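PDB 2DBY: GTP-binding protein from Thermus thermophilus, which binds guanine nucleotide and probably also ATP, and probably works as a ribosome-associated ATPase of the OBG family, YchF/OLA1 subfamily. Local coordinates for residues 106-110 / 221-227; 124-129 / 226-230; 212-216 / 263-267. The contacts are given in a common frame with arbitrary orientation. Numbering follows the deposited sequence.

Interaction 1 of 3, residues 106-110 / 221-227; sequences VLRCF and NPQVEAV. With GDP (guanosine-5'-diphosphate), chain B.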
ATOM      1  N   VAL A 106       1.765  12.138   7.693  1.00  9.97           N
ATOM      2  CA  VAL A 106       2.942  12.994   7.528  1.00 10.63           C
ATOM      3  C   VAL A 106       3.167  13.733   8.848  1.00 12.41           C
ATOM      4  O   VAL A 106       2.275  14.403   9.358  1.00 14.52           O
ATOM      5  CB  VAL A 106       2.720  14.020   6.401  1.00 10.23           C
ATOM      6  CG1 VAL A 106       3.964  14.918   6.239  1.00 11.25           C
ATOM      7  CG2 VAL A 106       2.398  13.267   5.086  1.00 13.51           C
ATOM      8  N   LEU A 107       4.375  13.604   9.380  1.00 10.81           N
ATOM      9  CA  LEU A 107       4.734  14.221  10.655  1.00 10.08           C
ATOM     10  C   LEU A 107       5.945  15.116  10.407  1.00 13.74           C
ATOM     11  O   LEU A 107       6.941  14.681   9.807  1.00 15.09           O
ATOM     12  CB  LEU A 107       5.085  13.103  11.645  1.00 12.40           C
ATOM     13  CG  LEU A 107       3.963  12.118  11.963  1.00 10.47           C
ATOM     14  CD1 LEU A 107       4.541  10.953  12.796  1.00 15.21           C
ATOM     15  CD2 LEU A 107       2.871  12.852  12.767  1.00 12.97           C
ATOM     16  N   ARG A 108       5.861  16.369  10.854  1.00 15.32           N
ATOM     17  CA  ARG A 108       6.964  17.291  10.637  1.00 12.43           C
ATOM     18  C   ARG A 108       8.133  17.038  11.600  1.00 17.80           C
ATOM     19  O   ARG A 108       7.964  17.077  12.834  1.00 18.43           O
ATOM     20  CB  ARG A 108       6.461  18.740  10.759  1.00 18.58           C
ATOM     21  CG  ARG A 108       7.590  19.752  10.931  1.00 22.04           C
ATOM     22  CD  ARG A 108       7.113  21.172  10.699  1.00 35.08           C
ATOM     23  NE  ARG A 108       6.632  21.302   9.335  1.00 47.10           N
ATOM     24  CZ  ARG A 108       6.556  22.446   8.665  1.00 56.86           C
ATOM     25  NH1 ARG A 108       6.935  23.583   9.235  1.00 59.02           N
ATOM     26  NH2 ARG A 108       6.096  22.448   7.421  1.00 58.83           N
ATOM     27  N   CYS A 109       9.305  16.755  11.040  1.00 15.91           N
ATOM     28  CA  CYS A 109      10.498  16.507  11.843  1.00 17.23           C
ATOM     29  C   CYS A 109      11.653  17.473  11.572  1.00 19.16           C
ATOM     30  O   CYS A 109      12.820  17.103  11.715  1.00 23.84           O
ATOM     31  CB  CYS A 109      11.004  15.071  11.667  1.00 14.60           C
ATOM     32  SG  CYS A 109       9.822  13.814  12.252  1.00 17.44           S
ATOM     33  N   PHE A 110      11.338  18.693  11.157  1.00 20.05           N
ATOM     34  CA  PHE A 110      12.374  19.717  10.924  1.00 25.68           C
ATOM     35  C   PHE A 110      11.760  21.076  11.265  1.00 29.72           C
ATOM     36  O   PHE A 110      10.542  21.221  11.265  1.00 25.29           O
ATOM     37  CB  PHE A 110      12.812  19.723   9.463  1.00 27.45           C
ATOM     38  CG  PHE A 110      11.730  20.141   8.528  1.00 29.87           C
ATOM     39  CD1 PHE A 110      11.400  21.488   8.384  1.00 33.91           C
ATOM     40  CD2 PHE A 110      10.960  19.187   7.880  1.00 32.80           C
ATOM     41  CE1 PHE A 110      10.312  21.875   7.618  1.00 36.44           C
ATOM     42  CE2 PHE A 110       9.867  19.561   7.111  1.00 34.75           C
ATOM     43  CZ  PHE A 110       9.538  20.907   6.981  1.00 40.57           C
ATOM     44  N   ASN A 221      18.516  12.512  14.285  1.00 19.51           N
ATOM     45  CA  ASN A 221      17.484  13.545  14.364  1.00 16.40           C
ATOM     46  C   ASN A 221      16.563  13.051  15.468  1.00 15.59           C
ATOM     47  O   ASN A 221      15.897  12.031  15.303  1.00 14.37           O
ATOM     48  CB  ASN A 221      16.737  13.641  13.030  1.00 15.15           C
ATOM     49  CG  ASN A 221      15.598  14.633  13.066  1.00 20.31           C
ATOM     50  OD1 ASN A 221      14.747  14.589  13.950  1.00 15.58           O
ATOM     51  ND2 ASN A 221      15.547  15.518  12.073  1.00 22.79           N
ATOM     52  N   PRO A 222      16.549  13.737  16.628  1.00 16.21           N
ATOM     53  CA  PRO A 222      15.693  13.310  17.741  1.00 17.99           C
ATOM     54  C   PRO A 222      14.216  13.166  17.426  1.00 14.65           C
ATOM     55  O   PRO A 222      13.548  12.299  17.984  1.00 14.95           O
ATOM     56  CB  PRO A 222      15.967  14.358  18.821  1.00 17.43           C
ATOM     57  CG  PRO A 222      16.324  15.592  18.002  1.00 18.81           C
ATOM     58  CD  PRO A 222      17.220  15.013  16.942  1.00 20.26           C
ATOM     59  N   GLN A 223      13.692  14.015  16.541  1.00 16.12           N
ATOM     60  CA  GLN A 223      12.283  13.924  16.213  1.00 16.14           C
ATOM     61  C   GLN A 223      11.989  12.636  15.430  1.00 14.33           C
ATOM     62  O   GLN A 223      10.974  11.972  15.685  1.00 14.24           O
ATOM     63  CB  GLN A 223      11.843  15.167  15.437  1.00 16.88           C
ATOM     64  CG  GLN A 223      11.851  16.417  16.315  1.00 21.55           C
ATOM     65  CD  GLN A 223      11.307  17.641  15.598  1.00 29.24           C
ATOM     66  OE1 GLN A 223      11.824  18.050  14.561  1.00 30.27           O
ATOM     67  NE2 GLN A 223      10.260  18.234  16.158  1.00 34.83           N
ATOM     68  N   VAL A 224      12.863  12.284  14.486  1.00 14.31           N
ATOM     69  CA  VAL A 224      12.691  11.044  13.713  1.00 12.62           C
ATOM     70  C   VAL A 224      12.856   9.854  14.670  1.00 15.00           C
ATOM     71  O   VAL A 224      12.122   8.881  14.601  1.00 12.55           O
ATOM     72  CB  VAL A 224      13.725  10.925  12.575  1.00 15.14           C
ATOM     73  CG1 VAL A 224      13.613   9.554  11.874  1.00 12.08           C
ATOM     74  CG2 VAL A 224      13.496  12.051  11.578  1.00 14.15           C
ATOM     75  N   GLU A 225      13.831   9.941  15.566  1.00 14.12           N
ATOM     76  CA  GLU A 225      14.008   8.852  16.532  1.00 15.82           C
ATOM     77  C   GLU A 225      12.754   8.668  17.407  1.00 13.14           C
ATOM     78  O   GLU A 225      12.366   7.535  17.701  1.00 15.03           O
ATOM     79  CB  GLU A 225      15.238   9.128  17.399  1.00 15.77           C
ATOM     80  CG  GLU A 225      16.518   8.804  16.666  1.00 18.80           C
ATOM     81  CD  GLU A 225      16.539   7.347  16.219  1.00 28.30           C
ATOM     82  OE1 GLU A 225      15.974   6.495  16.941  1.00 32.47           O
ATOM     83  OE2 GLU A 225      17.122   7.045  15.165  1.00 24.06           O
ATOM     84  N   ALA A 226      12.127   9.766  17.820  1.00 13.64           N
ATOM     85  CA  ALA A 226      10.908   9.674  18.647  1.00 14.48           C
ATOM     86  C   ALA A 226       9.804   9.039  17.818  1.00 18.08           C
ATOM     87  O   ALA A 226       9.027   8.228  18.326  1.00 14.09           O
ATOM     88  CB  ALA A 226      10.459  11.047  19.128  1.00 14.61           C
ATOM     89  N   VAL A 227       9.724   9.422  16.541  1.00 13.33           N
ATOM     90  CA  VAL A 227       8.726   8.834  15.648  1.00 14.43           C
ATOM     91  C   VAL A 227       8.925   7.315  15.511  1.00 14.40           C
ATOM     92  O   VAL A 227       7.939   6.564  15.523  1.00 17.33           O
ATOM     93  CB  VAL A 227       8.755   9.535  14.250  1.00 14.09           C
ATOM     94  CG1 VAL A 227       7.950   8.734  13.199  1.00 12.71           C
ATOM     95  CG2 VAL A 227       8.189  10.924  14.404  1.00 12.26           C
TER
HETATM   96  PB  GDP B 501       0.597  21.394   4.904  0.62 27.51           P
HETATM   97  O1B GDP B 501      -0.067  22.464   5.758  0.62 26.09           O
HETATM   98  O2B GDP B 501       0.770  20.004   5.724  0.62 12.57           O
HETATM   99  O3B GDP B 501       0.193  21.304   3.434  0.62 23.11           O
HETATM  100  O3A GDP B 501       2.142  21.931   4.823  0.62 27.76           O
HETATM  101  PA  GDP B 501       2.934  22.619   3.596  0.62 36.75           P
HETATM  102  O1A GDP B 501       2.977  21.705   2.448  0.62 19.44           O
HETATM  103  O2A GDP B 501       2.209  23.993   3.174  0.62 33.40           O
HETATM  104  O5' GDP B 501       4.446  22.921   4.078  0.62 40.67           O
HETATM  105  C5' GDP B 501       4.423  23.860   5.159  0.62 49.07           C
HETATM  106  C4' GDP B 501       5.752  24.658   5.154  0.62 51.81           C
HETATM  107  O4' GDP B 501       6.935  23.781   5.328  0.62 53.64           O
HETATM  108  C3' GDP B 501       6.043  25.400   3.856  0.62 52.74           C
HETATM  109  O3' GDP B 501       6.461  26.756   3.712  0.62 57.49           O
HETATM  110  C2' GDP B 501       6.825  24.343   3.033  0.62 54.44           C
HETATM  111  O2' GDP B 501       7.669  25.079   2.116  0.62 57.11           O
HETATM  112  C1' GDP B 501       7.784  23.840   4.102  0.62 52.49           C
HETATM  113  N9  GDP B 501       8.294  22.463   3.834  0.62 47.77           N
HETATM  114  C8  GDP B 501       7.544  21.347   3.514  0.62 44.91           C
HETATM  115  N7  GDP B 501       8.315  20.306   3.359  0.62 36.19           N
HETATM  116  C5  GDP B 501       9.607  20.677   3.566  0.62 41.36           C
HETATM  117  C6  GDP B 501      10.867  19.988   3.543  0.62 38.65           C
HETATM  118  O6  GDP B 501      10.909  18.807   3.287  0.62 21.73           O
HETATM  119  N1  GDP B 501      12.024  20.693   3.814  0.62 38.06           N
HETATM  120  C2  GDP B 501      11.966  22.044   4.106  0.62 44.46           C
HETATM  121  N2  GDP B 501      13.127  22.722   4.374  0.62 45.35           N
HETATM  122  N3  GDP B 501      10.798  22.701   4.132  0.62 46.55           N
HETATM  123  C4  GDP B 501       9.612  22.066   3.872  0.62 44.82           C
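Strand 102-108 runs out beside the nucleotide, and its last residues divide their side chains between GDP and the start of helix 222-234. Val106 stays out of the contact, turning instead to Val12 of the phosphate-binding loop. Leu107 points toward the helix and meets Val227 one turn in, CD1 to CG2 at 4.0 Å. The CA-to-CB bond of Arg108 points away from the helix, and its guanidinium reaches GDP: NH2 gives a weak hydrogen bond to the ribose O4', 2.6 Å with a poor angle. Cys109, where the strand has ended, is the middle of the contact. Its CB lies 3.9 Å from Val224 CG2 and 3.9 Å from Gln223 CB, and its SG is 4.0 Å from Val227 CG2. Its carbonyl O accepts a hydrogen bond from Asn221 ND2 (3.2 Å, 163°). Asn221 is also the helix N-cap: OD1 takes Val224 N at 3.0 Å and, weakly, Gln223 N at 2.9 Å, while ND2 is also hydrogen-bonded to Asp214, its strongest polar partner. Phe110 turns back to the nucleotide and lays a ring face against the guanine, CZ 3.3 Å from C4. In the mixed sheet of the G domain, strand 102-108 lies between strands 3-7 and 204-209, parallel to both, and helix 222-234 packs on one face of it, with Val227 also reaching Tyr206 and Val238 on the next two strands.

Interaction 2 of 3, residues 124-129 / 226-230; sequences PLEDAE and AVRRK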
ATOM      1  N   PRO A 124       5.887  16.121  16.747  1.00 34.43           N
ATOM      2  CA  PRO A 124       5.278  15.132  15.855  1.00 29.84           C
ATOM      3  C   PRO A 124       4.476  14.049  16.578  1.00 26.98           C
ATOM      4  O   PRO A 124       3.426  13.623  16.096  1.00 23.18           O
ATOM      5  CB  PRO A 124       6.482  14.568  15.090  1.00 29.80           C
ATOM      6  CG  PRO A 124       7.619  14.720  16.082  1.00 34.47           C
ATOM      7  CD  PRO A 124       7.359  16.111  16.617  1.00 35.82           C
ATOM      8  N   LEU A 125       4.962  13.578  17.723  1.00 22.01           N
ATOM      9  CA  LEU A 125       4.208  12.555  18.426  1.00 24.85           C
ATOM     10  C   LEU A 125       2.807  13.075  18.814  1.00 27.98           C
ATOM     11  O   LEU A 125       1.845  12.297  18.879  1.00 25.97           O
ATOM     12  CB  LEU A 125       4.989  12.074  19.648  1.00 27.38           C
ATOM     13  CG  LEU A 125       5.843  10.816  19.411  1.00 29.75           C
ATOM     14  CD1 LEU A 125       6.697  10.979  18.152  1.00 32.81           C
ATOM     15  CD2 LEU A 125       6.713  10.545  20.636  1.00 32.92           C
ATOM     16  N   GLU A 126       2.687  14.389  19.030  1.00 23.90           N
ATOM     17  CA  GLU A 126       1.405  14.985  19.406  1.00 26.69           C
ATOM     18  C   GLU A 126       0.424  14.891  18.235  1.00 22.65           C
ATOM     19  O   GLU A 126      -0.748  14.560  18.420  1.00 18.59           O
ATOM     20  CB  GLU A 126       1.586  16.444  19.823  1.00 35.09           C
ATOM     21  CG  GLU A 126       0.579  16.892  20.867  1.00 48.19           C
ATOM     22  CD  GLU A 126       0.874  16.297  22.241  1.00 56.42           C
ATOM     23  OE1 GLU A 126       1.825  16.773  22.907  1.00 57.49           O
ATOM     24  OE2 GLU A 126       0.162  15.347  22.646  1.00 58.04           O
ATOM     25  N   ASP A 127       0.911  15.175  17.027  1.00 18.10           N
ATOM     26  CA  ASP A 127       0.082  15.074  15.833  1.00 17.21           C
ATOM     27  C   ASP A 127      -0.430  13.639  15.665  1.00 13.51           C
ATOM     28  O   ASP A 127      -1.609  13.420  15.367  1.00 15.72           O
ATOM     29  CB  ASP A 127       0.902  15.447  14.591  1.00 17.26           C
ATOM     30  CG  ASP A 127       0.979  16.934  14.368  1.00 25.98           C
ATOM     31  OD1 ASP A 127       0.607  17.700  15.292  1.00 22.26           O
ATOM     32  OD2 ASP A 127       1.410  17.331  13.258  1.00 21.69           O
ATOM     33  N   ALA A 128       0.470  12.666  15.816  1.00 13.35           N
ATOM     34  CA  ALA A 128       0.086  11.266  15.652  1.00 13.21           C
ATOM     35  C   ALA A 128      -1.023  10.900  16.645  1.00 16.26           C
ATOM     36  O   ALA A 128      -1.995  10.242  16.292  1.00 16.69           O
ATOM     37  CB  ALA A 128       1.302  10.361  15.874  1.00 17.46           C
ATOM     38  N   GLU A 129      -0.867  11.338  17.891  1.00 17.06           N
ATOM     39  CA  GLU A 129      -1.881  11.047  18.904  1.00 20.53           C
ATOM     40  C   GLU A 129      -3.226  11.720  18.624  1.00 16.17           C
ATOM     41  O   GLU A 129      -4.278  11.157  18.936  1.00 16.17           O
ATOM     42  CB  GLU A 129      -1.376  11.446  20.296  1.00 25.99           C
ATOM     43  CG  GLU A 129      -2.385  11.129  21.396  1.00 40.92           C
ATOM     44  CD  GLU A 129      -1.923  11.538  22.785  1.00 51.52           C
ATOM     45  OE1 GLU A 129      -2.682  11.287  23.753  1.00 56.20           O
ATOM     46  OE2 GLU A 129      -0.812  12.105  22.909  1.00 57.14           O
ATOM     47  N   ALA A 226      12.127   9.766  17.820  1.00 13.64           N
ATOM     48  CA  ALA A 226      10.908   9.674  18.647  1.00 14.48           C
ATOM     49  C   ALA A 226       9.804   9.039  17.818  1.00 18.08           C
ATOM     50  O   ALA A 226       9.027   8.228  18.326  1.00 14.09           O
ATOM     51  CB  ALA A 226      10.459  11.047  19.128  1.00 14.61           C
ATOM     52  N   VAL A 227       9.724   9.422  16.541  1.00 13.33           N
ATOM     53  CA  VAL A 227       8.726   8.834  15.648  1.00 14.43           C
ATOM     54  C   VAL A 227       8.925   7.315  15.511  1.00 14.40           C
ATOM     55  O   VAL A 227       7.939   6.564  15.523  1.00 17.33           O
ATOM     56  CB  VAL A 227       8.755   9.535  14.250  1.00 14.09           C
ATOM     57  CG1 VAL A 227       7.950   8.734  13.199  1.00 12.71           C
ATOM     58  CG2 VAL A 227       8.189  10.924  14.404  1.00 12.26           C
ATOM     59  N   ARG A 228      10.173   6.847  15.403  1.00 12.90           N
ATOM     60  CA  ARG A 228      10.432   5.409  15.310  1.00 13.09           C
ATOM     61  C   ARG A 228       9.967   4.715  16.605  1.00 17.46           C
ATOM     62  O   ARG A 228       9.392   3.617  16.563  1.00 16.30           O
ATOM     63  CB  ARG A 228      11.931   5.122  15.070  1.00 14.50           C
ATOM     64  CG  ARG A 228      12.430   5.592  13.703  1.00 13.68           C
ATOM     65  CD  ARG A 228      13.852   5.175  13.445  1.00 16.98           C
ATOM     66  NE  ARG A 228      14.397   5.705  12.185  1.00 17.25           N
ATOM     67  CZ  ARG A 228      14.071   5.276  10.966  1.00 18.65           C
ATOM     68  NH1 ARG A 228      13.187   4.294  10.805  1.00 17.26           N
ATOM     69  NH2 ARG A 228      14.638   5.830   9.899  1.00 16.78           N
ATOM     70  N   ARG A 229      10.215   5.353  17.752  1.00 16.65           N
ATOM     71  CA  ARG A 229       9.807   4.805  19.063  1.00 15.62           C
ATOM     72  C   ARG A 229       8.279   4.648  19.150  1.00 20.57           C
ATOM     73  O   ARG A 229       7.765   3.587  19.567  1.00 17.70           O
ATOM     74  CB  ARG A 229      10.338   5.725  20.182  1.00 19.33           C
ATOM     75  CG  ARG A 229       9.816   5.467  21.598  1.00 24.61           C
ATOM     76  CD  ARG A 229      10.768   6.120  22.644  1.00 24.26           C
ATOM     77  NE  ARG A 229      11.088   7.535  22.372  1.00 24.98           N
ATOM     78  CZ  ARG A 229      10.259   8.553  22.612  1.00 22.49           C
ATOM     79  NH1 ARG A 229       9.058   8.322  23.123  1.00 24.56           N
ATOM     80  NH2 ARG A 229      10.633   9.812  22.365  1.00 24.35           N
ATOM     81  N   LYS A 230       7.555   5.693  18.747  1.00 16.91           N
ATOM     82  CA  LYS A 230       6.096   5.680  18.754  1.00 17.36           C
ATOM     83  C   LYS A 230       5.583   4.666  17.745  1.00 17.43           C
ATOM     84  O   LYS A 230       4.569   4.008  17.979  1.00 18.10           O
ATOM     85  CB  LYS A 230       5.534   7.053  18.372  1.00 20.87           C
ATOM     86  CG  LYS A 230       4.014   7.106  18.327  1.00 24.84           C
ATOM     87  CD  LYS A 230       3.420   7.091  19.725  1.00 37.31           C
ATOM     88  CE  LYS A 230       1.955   7.524  19.725  1.00 43.60           C
ATOM     89  NZ  LYS A 230       1.771   8.898  19.168  1.00 45.70           N
TER
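Leu125 pushes its side chain into helix 222-234 as a knob into a hole made by Ala226, Val227, Arg229 and Lys230. Its CD1 comes to 3.9 Å from Ala226 CB, 4.0 Å from Val227 CG2 and 3.6 Å from the Ala226 carbonyl O, so that methyl rests on backbone as well as on side chains. CD2 lies 4.1 Å from Arg229 NH1, at the outer margin. The CA-to-CB bond of Leu125 leaves sideways, and it is the end of the side chain that closes on the other helix. The short helical segments 124-129 and 226-230 run in roughly the same direction, 32° apart, with their axes 10.2 Å apart at closest. Deeper in, Pro124 CB meets Val227 CG2 at 4.1 Å, and both residues continue onto Leu107 of strand 102-108. Lys230 crosses in the return direction. Its CB packs 3.9 Å from Leu125 CG, and the chain then extends until NZ lies 3.6 Å from Ala128 CB and 3.4 Å from Leu125 O. Ala128 and Lys230 also share Tyr206 of strand 204-209, so the floor beneath the two helices is the G-domain sheet. The cohesion is thus largely apolar: a leucine knob set against alanine, valine and lysine methylenes, with Pro124 on Val227, while the lysine carries its charged end across to the first turn of helix 124-156.

Interaction 3 of 3, residues 212-216 / 263-267; sequences EEDLP and AYGLQ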
ATOM      1  N   GLU A 212      16.362  17.941   3.758  1.00 14.06           N
ATOM      2  CA  GLU A 212      17.128  17.014   2.920  1.00 15.43           C
ATOM      3  C   GLU A 212      18.430  16.472   3.509  1.00 16.51           C
ATOM      4  O   GLU A 212      18.807  15.334   3.205  1.00 18.45           O
ATOM      5  CB  GLU A 212      17.408  17.650   1.554  1.00 20.65           C
ATOM      6  CG  GLU A 212      17.989  19.036   1.628  1.00 21.19           C
ATOM      7  CD  GLU A 212      17.841  19.791   0.308  1.00 27.39           C
ATOM      8  OE1 GLU A 212      16.773  19.677  -0.338  1.00 30.60           O
ATOM      9  OE2 GLU A 212      18.780  20.511  -0.062  1.00 23.53           O
ATOM     10  N   GLU A 213      19.103  17.265   4.345  1.00 21.82           N
ATOM     11  CA  GLU A 213      20.369  16.826   4.965  1.00 19.08           C
ATOM     12  C   GLU A 213      20.191  15.622   5.881  1.00 24.63           C
ATOM     13  O   GLU A 213      21.150  14.911   6.170  1.00 21.53           O
ATOM     14  CB  GLU A 213      21.001  17.951   5.780  1.00 20.48           C
ATOM     15  CG  GLU A 213      20.090  18.546   6.814  1.00 27.28           C
ATOM     16  CD  GLU A 213      19.422  19.828   6.319  1.00 33.72           C
ATOM     17  OE1 GLU A 213      19.083  19.935   5.099  1.00 26.61           O
ATOM     18  OE2 GLU A 213      19.230  20.727   7.166  1.00 35.36           O
ATOM     19  N   ASP A 214      18.965  15.402   6.354  1.00 19.35           N
ATOM     20  CA  ASP A 214      18.678  14.277   7.235  1.00 19.96           C
ATOM     21  C   ASP A 214      18.358  12.971   6.500  1.00 18.71           C
ATOM     22  O   ASP A 214      18.083  11.965   7.138  1.00 20.50           O
ATOM     23  CB  ASP A 214      17.521  14.629   8.181  1.00 18.84           C
ATOM     24  CG  ASP A 214      17.985  15.380   9.419  1.00 24.70           C
ATOM     25  OD1 ASP A 214      19.196  15.315   9.719  1.00 30.94           O
ATOM     26  OD2 ASP A 214      17.155  16.025  10.102  1.00 26.49           O
ATOM     27  N   LEU A 215      18.370  12.990   5.163  1.00 17.28           N
ATOM     28  CA  LEU A 215      18.093  11.787   4.395  1.00 17.79           C
ATOM     29  C   LEU A 215      19.370  10.954   4.384  1.00 22.11           C
ATOM     30  O   LEU A 215      20.480  11.497   4.437  1.00 23.81           O
ATOM     31  CB  LEU A 215      17.669  12.138   2.958  1.00 17.92           C
ATOM     32  CG  LEU A 215      16.349  12.926   2.835  1.00 13.89           C
ATOM     33  CD1 LEU A 215      16.135  13.380   1.385  1.00 19.77           C
ATOM     34  CD2 LEU A 215      15.173  12.039   3.319  1.00 20.05           C
ATOM     35  N   PRO A 216      19.237   9.635   4.227  1.00 21.49           N
ATOM     36  CA  PRO A 216      18.002   8.865   4.049  1.00 21.13           C
ATOM     37  C   PRO A 216      17.236   8.372   5.278  1.00 22.36           C
ATOM     38  O   PRO A 216      16.059   8.043   5.163  1.00 25.28           O
ATOM     39  CB  PRO A 216      18.484   7.682   3.231  1.00 27.84           C
ATOM     40  CG  PRO A 216      19.777   7.368   3.942  1.00 25.94           C
ATOM     41  CD  PRO A 216      20.411   8.752   4.106  1.00 24.85           C
ATOM     42  N   ALA A 263      24.204  12.128  -6.935  1.00 19.94           N
ATOM     43  CA  ALA A 263      25.269  13.074  -6.604  1.00 18.29           C
ATOM     44  C   ALA A 263      25.163  13.433  -5.128  1.00 21.14           C
ATOM     45  O   ALA A 263      26.167  13.762  -4.496  1.00 19.46           O
ATOM     46  CB  ALA A 263      25.161  14.331  -7.441  1.00 23.20           C
ATOM     47  N   TYR A 264      23.952  13.360  -4.577  1.00 19.14           N
ATOM     48  CA  TYR A 264      23.753  13.706  -3.171  1.00 20.75           C
ATOM     49  C   TYR A 264      23.869  12.462  -2.290  1.00 18.05           C
ATOM     50  O   TYR A 264      23.512  12.496  -1.112  1.00 20.24           O
ATOM     51  CB  TYR A 264      22.377  14.359  -2.983  1.00 21.10           C
ATOM     52  CG  TYR A 264      22.180  15.072  -1.653  1.00 20.69           C
ATOM     53  CD1 TYR A 264      20.949  15.020  -1.012  1.00 23.91           C
ATOM     54  CD2 TYR A 264      23.215  15.806  -1.043  1.00 19.87           C
ATOM     55  CE1 TYR A 264      20.735  15.669   0.198  1.00 24.55           C
ATOM     56  CE2 TYR A 264      23.014  16.470   0.185  1.00 18.35           C
ATOM     57  CZ  TYR A 264      21.764  16.386   0.795  1.00 25.57           C
ATOM     58  OH  TYR A 264      21.513  16.967   2.025  1.00 24.69           O
ATOM     59  N   GLY A 265      24.336  11.366  -2.882  1.00 17.47           N
ATOM     60  CA  GLY A 265      24.523  10.124  -2.139  1.00 18.42           C
ATOM     61  C   GLY A 265      23.253   9.367  -1.772  1.00 20.99           C
ATOM     62  O   GLY A 265      23.271   8.533  -0.868  1.00 18.45           O
ATOM     63  N   LEU A 266      22.151   9.667  -2.459  1.00 15.56           N
ATOM     64  CA  LEU A 266      20.868   9.007  -2.211  1.00 18.09           C
ATOM     65  C   LEU A 266      20.546   8.172  -3.451  1.00 24.70           C
ATOM     66  O   LEU A 266      20.718   8.642  -4.589  1.00 25.63           O
ATOM     67  CB  LEU A 266      19.775  10.050  -1.961  1.00 19.63           C
ATOM     68  CG  LEU A 266      20.068  10.960  -0.766  1.00 21.13           C
ATOM     69  CD1 LEU A 266      18.999  12.046  -0.702  1.00 23.03           C
ATOM     70  CD2 LEU A 266      20.106  10.157   0.534  1.00 20.02           C
ATOM     71  N   GLN A 267      20.069   6.949  -3.227  1.00 21.88           N
ATOM     72  CA  GLN A 267      19.802   6.027  -4.333  1.00 25.92           C
ATOM     73  C   GLN A 267      18.369   5.832  -4.823  1.00 28.47           C
ATOM     74  O   GLN A 267      18.164   5.255  -5.901  1.00 31.08           O
ATOM     75  CB  GLN A 267      20.375   4.652  -3.976  1.00 30.38           C
ATOM     76  CG  GLN A 267      21.849   4.660  -3.544  1.00 27.13           C
ATOM     77  CD  GLN A 267      22.773   5.418  -4.500  1.00 26.37           C
ATOM     78  OE1 GLN A 267      22.605   5.382  -5.728  1.00 31.56           O
ATOM     79  NE2 GLN A 267      23.766   6.095  -3.934  1.00 34.81           N
TER
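Two apolar contacts, both made by Leu266, form the inner part of this contact. Its CD1 meets Leu215 CD1 at 3.8 Å, and its CD2 lies 3.9 Å from Pro216 CD, on the ring that follows a cis peptide bond. Leu215 carries the patch inward, onto Leu245 of helix 243-250, Val210 and the GDP-binding residue Ser242, so this loop borders the nucleotide site. The aromatic contact lies further out: Tyr264 reaches over the short 3-10 segment 212-214 with its ring edge to the backbone, OH 3.2 Å from Glu213 CA and 3.4 Å from Glu212 O, while CE1 is 4.1 Å from Glu212 CB. Helix 254-263 ends in a Schellman motif with Gly265, at positive phi, as its C' residue; Tyr264 and Leu266, before and after it in sequence, both point toward segment 212-216. The chemistry is therefore mainly van der Waals: a small leucine-proline cluster and a tyrosine whose edge and hydroxyl abut the main chain join two loops at the surface.

Interactions 1 and 2 are two parts of one packing layer: their centres are 7 Å apart, they share Ala226 and Val227 on helix 222-234, and they touch directly where Leu107 CD2 comes to 3.5 Å from Pro124 O. Interaction 3 lies about 17 Å from interaction 1, centre to centre, joined to it by a probable hydrogen bond of 2.6 Å between Asp214 OD2 and Asn221 ND2, and about 23 Å from interaction 2. GDP is touched by interaction 1 alone, through Arg108 and Phe110. The side chain of Glu212 in interaction 3 stops about 6 Å from the nucleotide, whereas that of Pro124 in interaction 2 is about 12 Å away.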